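Local coordinates for beta-alanyl-CoA:ammonia lyase 2 (Clostridium propionicum, PDB 4MTU), which probably acts as a lyase that eliminates ammonia from beta-alanyl-CoA, and binds zinc within a hot dog fold, at residues V42-D47 / G73-V78; T38-Y43 / Y83-E88. All blocks are in the same frame, centred on the assembly; numbering follows the deposited sequence.

Interaction 1 of 2, residues V42-D47 / G73-V78; sequences VYVDGD and GWIEKV. With ZN (zinc ion), chain B.
The last turn of helix 27-45 comes down over the end of strand 68-78, bringing the CA atoms of Val44 and Val78 to 8.8 Å, while Gly46, with phi at 72°, carries the chain out of the helix. Val44 makes the whole apolar contact from the helix side. The methyl at the end of Ile75, CD1, sits over CB of Val44 at 3.7 Å, with CG1 and CG2 of the valine spreading to its sides; CD1 of Ile75 is also 3.9 Å from CG1 and CG2 of Val44. Ile75 reaches that far because its side chain is extended (chi2 175°), so that CD1 is the foremost atom. Farther along, CG2 of Val44 meets CG2 of Val78 more loosely, at 4.3 Å. Compact branched residues suit this buried seam: they fill it with methyl groups and ask for no hydrogen bond. A classic beta bulge sets Glu76 and Lys77 together opposite Thr84 where the chain turns its corner, and Ile75 and Val78, before and after it, both point toward the helix. The metal-binding side chain comes one residue after Val44. Asp45 grips the zinc ion with both carboxylate oxygens, OD1 of Asp45 at 2.3 Å and OD2 of Asp45 at 2.1 Å from the metal. Three waters and His142 complete the site, and Val78 packs against that histidine. One of these waters also donates a hydrogen bond to the backbone O of Val44, at 2.8 Å. The contact thus sets an apolar patch beside a hydrated metal: Val44 buries its methyls against the strand while its carbonyl serves the zinc's water shell, which ties the position of the helix end to the geometry of the site.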
loop_
_atom_site.group_PDB
_atom_site.type_symbol
_atom_site.label_atom_id
_atom_site.label_comp_id
_atom_site.label_asym_id
_atom_site.label_seq_id
_atom_site.Cartn_x
_atom_site.Cartn_y
_atom_site.Cartn_z
ATOM N N VAL A 42 22.643 5.912 -10.628
ATOM C CA VAL A 42 22.221 6.571 -11.854
ATOM C C VAL A 42 23.214 7.672 -12.215
ATOM O O VAL A 42 23.638 7.822 -13.370
ATOM C CB VAL A 42 20.769 7.130 -11.708
ATOM C CG1 VAL A 42 20.416 7.995 -12.928
ATOM C CG2 VAL A 42 19.784 5.971 -11.522
ATOM N N TYR A 43 23.563 8.476 -11.221
ATOM C CA TYR A 43 24.466 9.597 -11.477
ATOM C C TYR A 43 25.909 9.200 -11.801
ATOM O O TYR A 43 26.552 9.830 -12.622
ATOM C CB TYR A 43 24.451 10.576 -10.297
ATOM C CG TYR A 43 23.129 11.241 -10.050
ATOM C CD1 TYR A 43 22.153 11.395 -11.028
ATOM C CD2 TYR A 43 22.817 11.745 -8.781
ATOM C CE1 TYR A 43 20.944 11.991 -10.783
ATOM C CE2 TYR A 43 21.610 12.343 -8.549
ATOM C CZ TYR A 43 20.665 12.483 -9.523
ATOM O OH TYR A 43 19.438 13.050 -9.278
ATOM N N VAL A 44 26.410 8.159 -11.144
ATOM C CA VAL A 44 27.827 7.808 -11.330
ATOM C C VAL A 44 28.051 6.990 -12.592
ATOM O O VAL A 44 29.131 7.074 -13.197
ATOM C CB VAL A 44 28.414 7.107 -10.072
ATOM C CG1 VAL A 44 28.007 5.681 -9.967
ATOM C CG2 VAL A 44 29.931 7.310 -10.083
ATOM N N ASP A 45 27.080 6.167 -13.002
ATOM C CA ASP A 45 27.303 5.249 -14.135
ATOM C C ASP A 45 26.047 4.928 -14.930
ATOM O O ASP A 45 26.109 4.026 -15.789
ATOM C CB ASP A 45 28.104 4.036 -13.750
ATOM C CG ASP A 45 29.591 4.136 -13.948
ATOM O OD1 ASP A 45 30.390 3.800 -13.058
ATOM O OD2 ASP A 45 30.026 4.619 -15.045
ATOM N N GLY A 46 24.945 5.626 -14.742
ATOM C CA GLY A 46 23.854 5.533 -15.677
ATOM C C GLY A 46 23.062 4.236 -15.670
ATOM O O GLY A 46 22.464 3.881 -16.705
ATOM N N ASP A 47 22.987 3.572 -14.523
ATOM C CA ASP A 47 22.250 2.321 -14.376
ATOM C C ASP A 47 21.620 2.304 -12.977
ATOM O O ASP A 47 22.242 2.833 -12.049
ATOM C CB ASP A 47 23.186 1.145 -14.569
ATOM C CG ASP A 47 22.458 -0.168 -14.741
ATOM O OD1 ASP A 47 22.143 -0.837 -13.709
ATOM O OD2 ASP A 47 22.168 -0.564 -15.897
ATOM N N GLY A 73 22.839 10.077 1.444
ATOM C CA GLY A 73 23.771 9.088 1.019
ATOM C C GLY A 73 24.814 9.684 0.103
ATOM O O GLY A 73 24.570 10.671 -0.601
ATOM N N TRP A 74 25.986 9.041 0.105
ATOM C CA TRP A 74 27.051 9.497 -0.815
ATOM C C TRP A 74 27.960 8.292 -1.096
ATOM O O TRP A 74 28.047 7.329 -0.359
ATOM C CB TRP A 74 27.828 10.658 -0.221
ATOM C CG TRP A 74 28.515 10.419 1.070
ATOM C CD1 TRP A 74 29.817 10.022 1.207
ATOM C CD2 TRP A 74 27.962 10.526 2.388
ATOM N NE1 TRP A 74 30.089 9.903 2.539
ATOM C CE2 TRP A 74 28.988 10.195 3.295
ATOM C CE3 TRP A 74 26.713 10.857 2.891
ATOM C CZ2 TRP A 74 28.775 10.211 4.694
ATOM C CZ3 TRP A 74 26.517 10.876 4.240
ATOM C CH2 TRP A 74 27.514 10.558 5.149
ATOM N N ILE A 75 28.651 8.422 -2.236
ATOM C CA ILE A 75 29.659 7.467 -2.622
ATOM C C ILE A 75 30.951 7.746 -1.922
ATOM O O ILE A 75 31.492 8.858 -2.041
ATOM C CB ILE A 75 29.870 7.454 -4.160
ATOM C CG1 ILE A 75 28.555 7.201 -4.912
ATOM C CG2 ILE A 75 30.959 6.459 -4.513
ATOM C CD1 ILE A 75 28.665 7.294 -6.432
ATOM N N GLU A 76 31.481 6.791 -1.213
ATOM C CA GLU A 76 32.785 6.880 -0.579
ATOM C C GLU A 76 33.859 6.344 -1.526
ATOM O O GLU A 76 34.977 6.929 -1.550
ATOM C CB GLU A 76 32.813 6.076 0.704
ATOM C CG GLU A 76 34.057 6.436 1.476
ATOM N N LYS A 77 33.658 5.263 -2.244
ATOM C CA LYS A 77 34.663 4.651 -3.094
ATOM C C LYS A 77 33.978 4.039 -4.305
ATOM O O LYS A 77 32.990 3.314 -4.244
ATOM C CB LYS A 77 35.381 3.521 -2.383
ATOM C CG LYS A 77 36.332 2.585 -3.070
ATOM C CD LYS A 77 36.904 1.607 -2.049
ATOM N N VAL A 78 34.531 4.392 -5.478
ATOM C CA VAL A 78 34.199 3.794 -6.747
ATOM C C VAL A 78 35.144 2.606 -7.002
ATOM O O VAL A 78 36.359 2.837 -7.134
ATOM C CB VAL A 78 34.283 4.810 -7.943
ATOM C CG1 VAL A 78 34.061 4.108 -9.228
ATOM C CG2 VAL A 78 33.298 5.942 -7.704
HETATM ZN ZN ZN B . 32.083 4.561 -14.454
HETATM O O HOH W 1 31.838 6.466 -13.463
HETATM O O HOH W 2 33.038 5.729 -15.914
HETATM O O HOH W 3 32.352 2.930 -15.763
#

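Interaction 2 of 2, residues T38-Y43 / Y83-E88; sequences TELMVY and YTCKFE
Met41 lays its sulfur over one face of the Tyr83 ring, a Met-aromatic contact in which SD of Met41 stands 3.8 Å from the ring centroid and 25° off the ring normal. It is displaced toward the CG-CD1 bond, with SD of Met41 at 3.5 Å from CG of Tyr83. Bends at chi2 (-58°) and chi3 (98°) fold the methionine chain across to the strand and set its methyl beside the root of the tyrosine, CE of Met41 lying 3.7 Å from CB of Tyr83. A flexible thioether suits this place, since it can follow a flat, polarisable ring without needing a polar partner. The same methyl also touches Cys85, whose small SG is approached at 4.1 Å by CD1 of Leu40 as well. Cysteine is short enough to let both larger helix residues reach its SG, from directions roughly at right angles, and apolar enough to be buried there. Tyr83 keeps its hydroxyl for other work, bonding to the zinc ligand Asp45, so its ring is covered by methionine while its polar end belongs to the metal site. On another side of the helix, Tyr43 OH donates to OE2 of Glu39 at 2.6 Å. A long helix laid across the inner face of an antiparallel sheet, as 27-45 is here against strand 82-95, is the sausage-in-bun arrangement of the hot dog fold.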
loop_
_atom_site.group_PDB
_atom_site.type_symbol
_atom_site.label_atom_id
_atom_site.label_comp_id
_atom_site.label_asym_id
_atom_site.label_seq_id
_atom_site.Cartn_x
_atom_site.Cartn_y
_atom_site.Cartn_z
ATOM N N THR A 38 20.218 3.972 -5.319
ATOM C CA THR A 38 19.873 3.893 -6.736
ATOM C C THR A 38 20.189 5.229 -7.403
ATOM O O THR A 38 20.767 5.284 -8.491
ATOM C CB THR A 38 18.383 3.547 -6.898
ATOM O OG1 THR A 38 18.140 2.247 -6.319
ATOM C CG2 THR A 38 17.993 3.501 -8.365
ATOM N N GLU A 39 19.774 6.348 -6.778
ATOM C CA GLU A 39 19.983 7.660 -7.383
ATOM C C GLU A 39 21.482 7.910 -7.588
ATOM O O GLU A 39 21.921 8.411 -8.648
ATOM C CB GLU A 39 19.356 8.745 -6.505
ATOM C CG GLU A 39 19.207 10.058 -7.244
ATOM C CD GLU A 39 18.485 11.151 -6.487
ATOM O OE1 GLU A 39 17.752 10.877 -5.542
ATOM O OE2 GLU A 39 18.622 12.338 -6.914
ATOM N N LEU A 40 22.307 7.587 -6.593
ATOM C CA LEU A 40 23.747 7.716 -6.709
ATOM C C LEU A 40 24.314 6.894 -7.909
ATOM O O LEU A 40 25.203 7.375 -8.599
ATOM C CB LEU A 40 24.451 7.279 -5.432
ATOM C CG LEU A 40 24.226 8.162 -4.192
ATOM C CD1 LEU A 40 24.686 7.452 -2.944
ATOM C CD2 LEU A 40 24.976 9.467 -4.342
ATOM N N MET A 41 23.784 5.707 -8.097
ATOM C CA MET A 41 24.264 4.850 -9.164
ATOM C C MET A 41 23.838 5.388 -10.529
ATOM O O MET A 41 24.622 5.310 -11.517
ATOM C CB MET A 41 23.794 3.407 -8.933
ATOM C CG MET A 41 24.412 2.764 -7.718
ATOM S SD MET A 41 26.222 2.707 -7.714
ATOM C CE MET A 41 26.637 4.125 -6.712
ATOM N N VAL A 42 22.643 5.912 -10.628
ATOM C CA VAL A 42 22.221 6.571 -11.854
ATOM C C VAL A 42 23.214 7.672 -12.215
ATOM O O VAL A 42 23.638 7.822 -13.370
ATOM C CB VAL A 42 20.769 7.130 -11.708
ATOM C CG1 VAL A 42 20.416 7.995 -12.928
ATOM C CG2 VAL A 42 19.784 5.971 -11.522
ATOM N N TYR A 43 23.563 8.476 -11.221
ATOM C CA TYR A 43 24.466 9.597 -11.477
ATOM C C TYR A 43 25.909 9.200 -11.801
ATOM O O TYR A 43 26.552 9.830 -12.622
ATOM C CB TYR A 43 24.451 10.576 -10.297
ATOM C CG TYR A 43 23.129 11.241 -10.050
ATOM C CD1 TYR A 43 22.153 11.395 -11.028
ATOM C CD2 TYR A 43 22.817 11.745 -8.781
ATOM C CE1 TYR A 43 20.944 11.991 -10.783
ATOM C CE2 TYR A 43 21.610 12.343 -8.549
ATOM C CZ TYR A 43 20.665 12.483 -9.523
ATOM O OH TYR A 43 19.438 13.050 -9.278
ATOM N N TYR A 83 30.473 -0.232 -5.599
ATOM C CA TYR A 83 30.506 1.132 -5.152
ATOM C C TYR A 83 30.147 1.154 -3.654
ATOM O O TYR A 83 29.083 0.643 -3.281
ATOM C CB TYR A 83 29.504 1.985 -5.940
ATOM C CG TYR A 83 29.627 1.912 -7.424
ATOM C CD1 TYR A 83 29.176 0.832 -8.147
ATOM C CD2 TYR A 83 30.187 2.970 -8.145
ATOM C CE1 TYR A 83 29.277 0.735 -9.513
ATOM C CE2 TYR A 83 30.296 2.859 -9.544
ATOM C CZ TYR A 83 29.840 1.776 -10.218
ATOM O OH TYR A 83 29.926 1.669 -11.588
ATOM N N THR A 84 31.045 1.680 -2.850
ATOM C CA THR A 84 30.806 1.717 -1.395
ATOM C C THR A 84 30.227 3.061 -1.071
ATOM O O THR A 84 30.817 4.081 -1.386
ATOM C CB THR A 84 32.134 1.511 -0.638
ATOM O OG1 THR A 84 32.711 0.280 -1.097
ATOM C CG2 THR A 84 31.861 1.504 0.871
ATOM N N CYS A 85 29.059 3.044 -0.374
ATOM C CA CYS A 85 28.308 4.214 -0.061
ATOM C C CYS A 85 28.066 4.301 1.459
ATOM O O CYS A 85 28.003 3.283 2.136
ATOM C CB CYS A 85 26.973 4.221 -0.809
ATOM S SG CYS A 85 27.127 4.233 -2.595
ATOM N N LYS A 86 27.905 5.521 1.932
ATOM C CA LYS A 86 27.519 5.801 3.332
ATOM C C LYS A 86 26.177 6.438 3.340
ATOM O O LYS A 86 25.826 7.222 2.459
ATOM C CB LYS A 86 28.545 6.672 4.025
ATOM C CG LYS A 86 29.914 5.949 4.143
ATOM C CD LYS A 86 30.364 5.848 5.590
ATOM N N PHE A 87 25.415 6.127 4.414
ATOM C CA PHE A 87 24.032 6.578 4.529
ATOM C C PHE A 87 23.777 7.077 5.964
ATOM O O PHE A 87 24.340 6.583 6.954
ATOM C CB PHE A 87 23.065 5.434 4.263
ATOM C CG PHE A 87 23.214 4.836 2.878
ATOM C CD1 PHE A 87 22.581 5.417 1.797
ATOM C CD2 PHE A 87 24.003 3.719 2.658
ATOM C CE1 PHE A 87 22.709 4.886 0.521
ATOM C CE2 PHE A 87 24.133 3.198 1.390
ATOM C CZ PHE A 87 23.471 3.786 0.320
ATOM N N GLU A 88 22.874 8.027 6.075
ATOM C CA GLU A 88 22.382 8.560 7.328
ATOM C C GLU A 88 20.869 8.809 7.236
ATOM O O GLU A 88 20.327 9.012 6.138
ATOM C CB GLU A 88 23.044 9.880 7.706
ATOM C CG GLU A 88 24.533 9.835 7.811
ATOM C CD GLU A 88 25.192 11.196 8.009
ATOM O OE1 GLU A 88 24.554 12.239 7.715
ATOM O OE2 GLU A 88 26.368 11.189 8.462
#

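From the N terminus, strand 4-11 comes first and helix 27-45 follows, supplying one side of both contacts. The chain then runs through strand 50-59 to strand 68-78, where interaction 1 closes a loop with 25 residues between its segments. It continues directly into strand 82-95, where interaction 2 closes a longer loop that starts slightly earlier on the helix and encloses the first; the two share Val42 and Tyr43. Their strands are neighbours in the sheet, with a probable hydrogen bond from Glu76 N to Thr84 O among their links, and the contacts meet where Tyr83 reaches Asp45. Together they fasten the C-terminal half of the helix to two adjacent strands beside the zinc.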